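Local coordinates for protein alpha-fucosidase (Bifidobacterium bifidum, PDB 2EAB) that probably hydrolyses terminal alpha-1,2-linked L-fucose from glycans, this chain being the glycoside hydrolase family 95 catalytic portion of a longer, probably membrane-anchored protein, at residues V334-G339 / L374-G379; G347-D352 / T365-E370. One frame throughout, in Å; residues are numbered along the deposited sequence.

In the fold
From the N terminus, the chain first builds a beta-rich region and then, through helix 316-331, reaches strand 335-337. This strand is the first partner in contact 1, and it lies at the edge of an antiparallel sheet made otherwise of strands from 812 onward. The chain continues through 347-352 into helix 351-360, turns, and enters helix 365-386. The first turns of that helix fold back on 347-352, closing the short loop of contact 2; further along, residues 374-379 close the longer loop of contact 1. Contact 2 is therefore nested inside contact 1. Helix 365-386 serves both, and Leu-338 and Gly-339 pack on Arg-369 and Ala-366 where the two contacts meet.

Contact 1: residues V334-G339 / L374-G379; sequences VKIDLG and LVYKYG
One water bridges strand and helix here: it accepts from the backbone N of Ile-336 at 3.1 Å and from Lys-377 NZ at 3.0 Å. Strand 335-337 is an edge strand of the antiparallel sheet that continues with strand 812-819, and its inner face packs on helix 365-386 of the family 95 catalytic domain. Lys-377, partly exposed, suits its place because its aliphatic chain can pack while its amine stays with water and Asp-18. The extended chain lays CE 3.8 Å from Ile-336 CG2, and the salt bridge to Asp-18 ties in the N-terminal region. Ile-336 turns the same CG2 toward Tyr-376, reaching ring atom CD2 obliquely at 4.1 Å. With CG anti to the backbone N (chi1 171°), Tyr-376 sends its ring from the helix toward the strand. A tyrosine fits this buried place because its ring packs among aliphatic groups, Leu-817 and Val-776 included, while its hydroxyl is hydrogen-bonded to Asp-777. Val-334, beta-branched and compact, crosses the tyrosine at about a right angle and meets its edge near the ring plane, CG1 lying 3.6 Å from Tyr-376 OH.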
loop_
_atom_site.group_PDB
_atom_site.type_symbol
_atom_site.label_atom_id
_atom_site.label_comp_id
_atom_site.label_asym_id
_atom_site.label_seq_id
_atom_site.Cartn_x
_atom_site.Cartn_y
_atom_site.Cartn_z
ATOM N N VAL A 334 0.143 -18.389 0.516
ATOM C CA VAL A 334 -1.148 -18.329 -0.144
ATOM C C VAL A 334 -1.080 -19.086 -1.462
ATOM O O VAL A 334 -0.147 -18.907 -2.245
ATOM C CB VAL A 334 -1.599 -16.859 -0.390
ATOM C CG1 VAL A 334 -2.866 -16.802 -1.242
ATOM C CG2 VAL A 334 -1.826 -16.142 0.932
ATOM N N LYS A 335 -2.075 -19.935 -1.694
ATOM C CA LYS A 335 -2.240 -20.599 -2.980
ATOM C C LYS A 335 -3.656 -20.362 -3.464
ATOM O O LYS A 335 -4.592 -20.318 -2.663
ATOM C CB LYS A 335 -1.960 -22.099 -2.860
ATOM C CG LYS A 335 -0.536 -22.439 -2.439
ATOM C CD LYS A 335 0.451 -22.113 -3.555
ATOM C CE LYS A 335 1.880 -22.070 -3.055
ATOM N NZ LYS A 335 2.826 -21.877 -4.192
ATOM N N ILE A 336 -3.814 -20.201 -4.771
ATOM C CA ILE A 336 -5.125 -19.960 -5.350
ATOM C C ILE A 336 -5.251 -20.705 -6.675
ATOM O O ILE A 336 -4.377 -20.604 -7.544
ATOM C CB ILE A 336 -5.439 -18.435 -5.488
ATOM C CG1 ILE A 336 -6.877 -18.222 -5.978
ATOM C CG2 ILE A 336 -4.402 -17.718 -6.373
ATOM C CD1 ILE A 336 -7.379 -16.795 -5.841
ATOM N N ASP A 337 -6.325 -21.480 -6.798
ATOM C CA ASP A 337 -6.585 -22.257 -8.006
ATOM C C ASP A 337 -7.974 -21.946 -8.534
ATOM O O ASP A 337 -8.984 -22.355 -7.951
ATOM C CB ASP A 337 -6.435 -23.764 -7.745
ATOM C CG ASP A 337 -6.390 -24.592 -9.032
ATOM O OD1 ASP A 337 -6.606 -24.044 -10.137
ATOM O OD2 ASP A 337 -6.134 -25.810 -8.930
ATOM N N LEU A 338 -8.010 -21.213 -9.639
ATOM C CA LEU A 338 -9.257 -20.886 -10.311
ATOM C C LEU A 338 -9.371 -21.587 -11.661
ATOM O O LEU A 338 -10.268 -21.283 -12.446
ATOM C CB LEU A 338 -9.385 -19.369 -10.493
ATOM C CG LEU A 338 -9.375 -18.496 -9.238
ATOM C CD1 LEU A 338 -9.534 -17.039 -9.635
ATOM C CD2 LEU A 338 -10.464 -18.917 -8.251
ATOM N N GLY A 339 -8.461 -22.524 -11.918
ATOM C CA GLY A 339 -8.433 -23.255 -13.186
ATOM C C GLY A 339 -7.494 -22.645 -14.208
ATOM O O GLY A 339 -7.622 -22.904 -15.410
ATOM N N LEU A 374 -2.389 -14.265 -11.827
ATOM C CA LEU A 374 -1.057 -13.668 -11.884
ATOM C C LEU A 374 -1.040 -12.263 -11.303
ATOM O O LEU A 374 -0.154 -11.935 -10.518
ATOM C CB LEU A 374 -0.509 -13.639 -13.311
ATOM C CG LEU A 374 0.123 -14.910 -13.879
ATOM C CD1 LEU A 374 0.535 -14.673 -15.327
ATOM C CD2 LEU A 374 1.314 -15.386 -13.046
ATOM N N VAL A 375 -2.011 -11.444 -11.690
ATOM C CA VAL A 375 -2.101 -10.085 -11.145
ATOM C C VAL A 375 -2.303 -10.138 -9.625
ATOM O O VAL A 375 -1.652 -9.398 -8.883
ATOM C CB VAL A 375 -3.195 -9.251 -11.845
ATOM C CG1 VAL A 375 -3.397 -7.911 -11.136
ATOM C CG2 VAL A 375 -2.826 -9.037 -13.314
ATOM N N TYR A 376 -3.179 -11.034 -9.168
ATOM C CA TYR A 376 -3.384 -11.247 -7.740
ATOM C C TYR A 376 -2.062 -11.548 -7.026
ATOM O O TYR A 376 -1.707 -10.910 -6.026
ATOM C CB TYR A 376 -4.384 -12.392 -7.491
ATOM C CG TYR A 376 -4.437 -12.750 -6.028
ATOM C CD1 TYR A 376 -5.190 -11.986 -5.141
ATOM C CD2 TYR A 376 -3.673 -13.797 -5.514
ATOM C CE1 TYR A 376 -5.215 -12.283 -3.787
ATOM C CE2 TYR A 376 -3.683 -14.094 -4.159
ATOM C CZ TYR A 376 -4.450 -13.332 -3.302
ATOM O OH TYR A 376 -4.449 -13.628 -1.965
ATOM N N LYS A 377 -1.341 -12.536 -7.551
ATOM C CA LYS A 377 -0.101 -13.005 -6.951
ATOM C C LYS A 377 0.982 -11.931 -6.988
ATOM O O LYS A 377 1.813 -11.844 -6.085
ATOM C CB LYS A 377 0.385 -14.258 -7.673
ATOM C CG LYS A 377 -0.459 -15.484 -7.378
ATOM C CD LYS A 377 -0.161 -16.604 -8.357
ATOM C CE LYS A 377 -0.917 -17.855 -7.960
ATOM N NZ LYS A 377 -0.606 -19.002 -8.854
ATOM N N TYR A 378 0.961 -11.119 -8.043
ATOM C CA TYR A 378 1.938 -10.046 -8.223
ATOM C C TYR A 378 1.845 -9.020 -7.103
ATOM O O TYR A 378 2.865 -8.488 -6.673
ATOM C CB TYR A 378 1.702 -9.350 -9.557
ATOM C CG TYR A 378 2.874 -8.631 -10.208
ATOM C CD1 TYR A 378 4.189 -9.102 -10.116
ATOM C CD2 TYR A 378 2.633 -7.510 -10.990
ATOM C CE1 TYR A 378 5.236 -8.436 -10.780
ATOM C CE2 TYR A 378 3.655 -6.851 -11.653
ATOM C CZ TYR A 378 4.946 -7.318 -11.551
ATOM O OH TYR A 378 5.947 -6.669 -12.236
ATOM N N GLY A 379 0.630 -8.736 -6.633
ATOM C CA GLY A 379 0.445 -7.799 -5.533
ATOM C C GLY A 379 1.121 -8.290 -4.269
ATOM O O GLY A 379 1.654 -7.500 -3.495
HETATM O O HOH W 1 -1.270 -20.648 -6.400
#

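Contact 2: residues G347-D352 / T365-E370; sequences GAVATD and TAQKRE
Val-349 and Gln-367 meet at about a right angle, the valine's two methyls lying against the amide end of the glutamine. Gln-367 NE2 is 3.8 Å from Val-349 CG1 and equally far from CG2, the branched valine giving the amide a compact apolar surface. The glutamine reaches this place with an extended chain, CG lying beside its own backbone N (chi1 -73°), and its side chain touches Leu-354. Glutamine suits the spot because its amide can accept and donate at once: OE1 accepts directly from Thr-364 N, just before the helix, whereas NE2 donates to a water that in turn donates to Gly-347 O. Two consecutive helices joined by a short turn frame the contact: residues 347-350 lead into helix 351-360, with Ala-350 at the N-cap position, and the first turn of helix 365-386 packs back on that lead-in. Three residues on from Gln-367, Glu-370 points toward the same loop, CG anti to the backbone N (chi1 179°), but OE2 stops 4.4 Å from Val-349 O. The long glutamate thus carries two acceptor oxygens to a layer of water. Two waters each lie within hydrogen-bonding distance of both Val-349 O and Glu-370 OE2, and one of them also reaches Thr-351 OG1 at 2.9 Å. A further water accepts from Val-349 N and lies 2.6 Å from Glu-370 OE1, an oxygen also hydrogen-bonded to Ser-341 OG.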
loop_
_atom_site.group_PDB
_atom_site.type_symbol
_atom_site.label_atom_id
_atom_site.label_comp_id
_atom_site.label_asym_id
_atom_site.label_seq_id
_atom_site.Cartn_x
_atom_site.Cartn_y
_atom_site.Cartn_z
ATOM N N GLY A 347 0.752 -25.106 -24.944
ATOM C CA GLY A 347 0.391 -23.862 -25.617
ATOM C C GLY A 347 0.403 -22.661 -24.686
ATOM O O GLY A 347 -0.445 -21.773 -24.805
ATOM N N ALA A 348 1.359 -22.640 -23.757
ATOM C CA ALA A 348 1.524 -21.513 -22.835
ATOM C C ALA A 348 1.845 -20.246 -23.608
ATOM O O ALA A 348 2.628 -20.271 -24.556
ATOM C CB ALA A 348 2.616 -21.800 -21.828
ATOM N N VAL A 349 1.233 -19.143 -23.193
ATOM C CA VAL A 349 1.416 -17.857 -23.855
ATOM C C VAL A 349 2.201 -16.899 -22.965
ATOM O O VAL A 349 2.049 -16.906 -21.734
ATOM C CB VAL A 349 0.061 -17.224 -24.275
ATOM C CG1 VAL A 349 -0.550 -17.999 -25.443
ATOM C CG2 VAL A 349 -0.912 -17.164 -23.092
ATOM N N ALA A 350 3.050 -16.090 -23.593
ATOM C CA ALA A 350 3.811 -15.062 -22.888
ATOM C C ALA A 350 2.869 -14.042 -22.251
ATOM O O ALA A 350 1.749 -13.840 -22.712
ATOM C CB ALA A 350 4.785 -14.383 -23.831
ATOM N N THR A 351 3.349 -13.393 -21.196
ATOM C CA THR A 351 2.512 -12.528 -20.369
ATOM C C THR A 351 1.986 -11.312 -21.137
ATOM O O THR A 351 0.844 -10.904 -20.944
ATOM C CB THR A 351 3.259 -12.132 -19.082
ATOM O OG1 THR A 351 3.674 -13.326 -18.409
ATOM C CG2 THR A 351 2.370 -11.312 -18.147
ATOM N N ASP A 352 2.812 -10.750 -22.016
ATOM C CA ASP A 352 2.351 -9.668 -22.882
ATOM C C ASP A 352 1.283 -10.142 -23.880
ATOM O O ASP A 352 0.279 -9.461 -24.095
ATOM C CB ASP A 352 3.511 -8.927 -23.573
ATOM C CG ASP A 352 4.482 -9.847 -24.320
ATOM O OD1 ASP A 352 4.406 -11.092 -24.217
ATOM O OD2 ASP A 352 5.365 -9.285 -25.007
ATOM N N THR A 365 -10.925 -19.330 -21.171
ATOM C CA THR A 365 -11.222 -19.302 -19.738
ATOM C C THR A 365 -9.960 -19.530 -18.904
ATOM O O THR A 365 -9.686 -18.767 -17.970
ATOM C CB THR A 365 -12.323 -20.319 -19.370
ATOM O OG1 THR A 365 -13.513 -19.995 -20.097
ATOM C CG2 THR A 365 -12.627 -20.286 -17.872
ATOM N N ALA A 366 -9.182 -20.553 -19.253
ATOM C CA ALA A 366 -7.938 -20.854 -18.538
ATOM C C ALA A 366 -6.966 -19.671 -18.571
ATOM O O ALA A 366 -6.303 -19.371 -17.572
ATOM C CB ALA A 366 -7.281 -22.099 -19.113
ATOM N N GLN A 367 -6.894 -19.003 -19.720
ATOM C CA GLN A 367 -6.036 -17.830 -19.889
ATOM C C GLN A 367 -6.522 -16.620 -19.097
ATOM O O GLN A 367 -5.710 -15.894 -18.510
ATOM C CB GLN A 367 -5.885 -17.491 -21.369
ATOM C CG GLN A 367 -4.986 -18.469 -22.111
ATOM C CD GLN A 367 -5.043 -18.314 -23.620
ATOM O OE1 GLN A 367 -5.923 -17.646 -24.158
ATOM N NE2 GLN A 367 -4.098 -18.946 -24.311
ATOM N N LYS A 368 -7.834 -16.403 -19.068
ATOM C CA LYS A 368 -8.401 -15.356 -18.213
ATOM C C LYS A 368 -8.050 -15.613 -16.750
ATOM O O LYS A 368 -7.630 -14.702 -16.036
ATOM C CB LYS A 368 -9.919 -15.241 -18.377
ATOM C CG LYS A 368 -10.365 -14.623 -19.699
ATOM C CD LYS A 368 -11.851 -14.299 -19.692
ATOM C CE LYS A 368 -12.159 -13.066 -18.842
ATOM N NZ LYS A 368 -13.619 -12.851 -18.686
ATOM N N ARG A 369 -8.205 -16.856 -16.306
ATOM C CA ARG A 369 -7.847 -17.210 -14.938
ATOM C C ARG A 369 -6.347 -17.064 -14.693
ATOM O O ARG A 369 -5.935 -16.685 -13.596
ATOM C CB ARG A 369 -8.335 -18.617 -14.583
ATOM C CG ARG A 369 -9.848 -18.838 -14.736
ATOM C CD ARG A 369 -10.712 -17.846 -13.941
ATOM N NE ARG A 369 -12.111 -17.930 -14.369
ATOM C CZ ARG A 369 -12.753 -17.016 -15.098
ATOM N NH1 ARG A 369 -12.156 -15.894 -15.483
ATOM N NH2 ARG A 369 -14.018 -17.217 -15.433
ATOM N N GLU A 370 -5.531 -17.342 -15.710
ATOM C CA GLU A 370 -4.089 -17.112 -15.590
ATOM C C GLU A 370 -3.763 -15.643 -15.325
ATOM O O GLU A 370 -3.021 -15.338 -14.392
ATOM C CB GLU A 370 -3.311 -17.626 -16.806
ATOM C CG GLU A 370 -1.803 -17.370 -16.681
ATOM C CD GLU A 370 -0.973 -17.946 -17.815
ATOM O OE1 GLU A 370 -1.532 -18.635 -18.695
ATOM O OE2 GLU A 370 0.252 -17.700 -17.822
HETATM O O HOH W 2 -2.227 -20.657 -22.796
HETATM O O HOH W 3 1.823 -15.428 -19.077
HETATM O O HOH W 4 2.111 -18.694 -19.597
HETATM O O HOH W 5 -0.364 -19.993 -20.624
#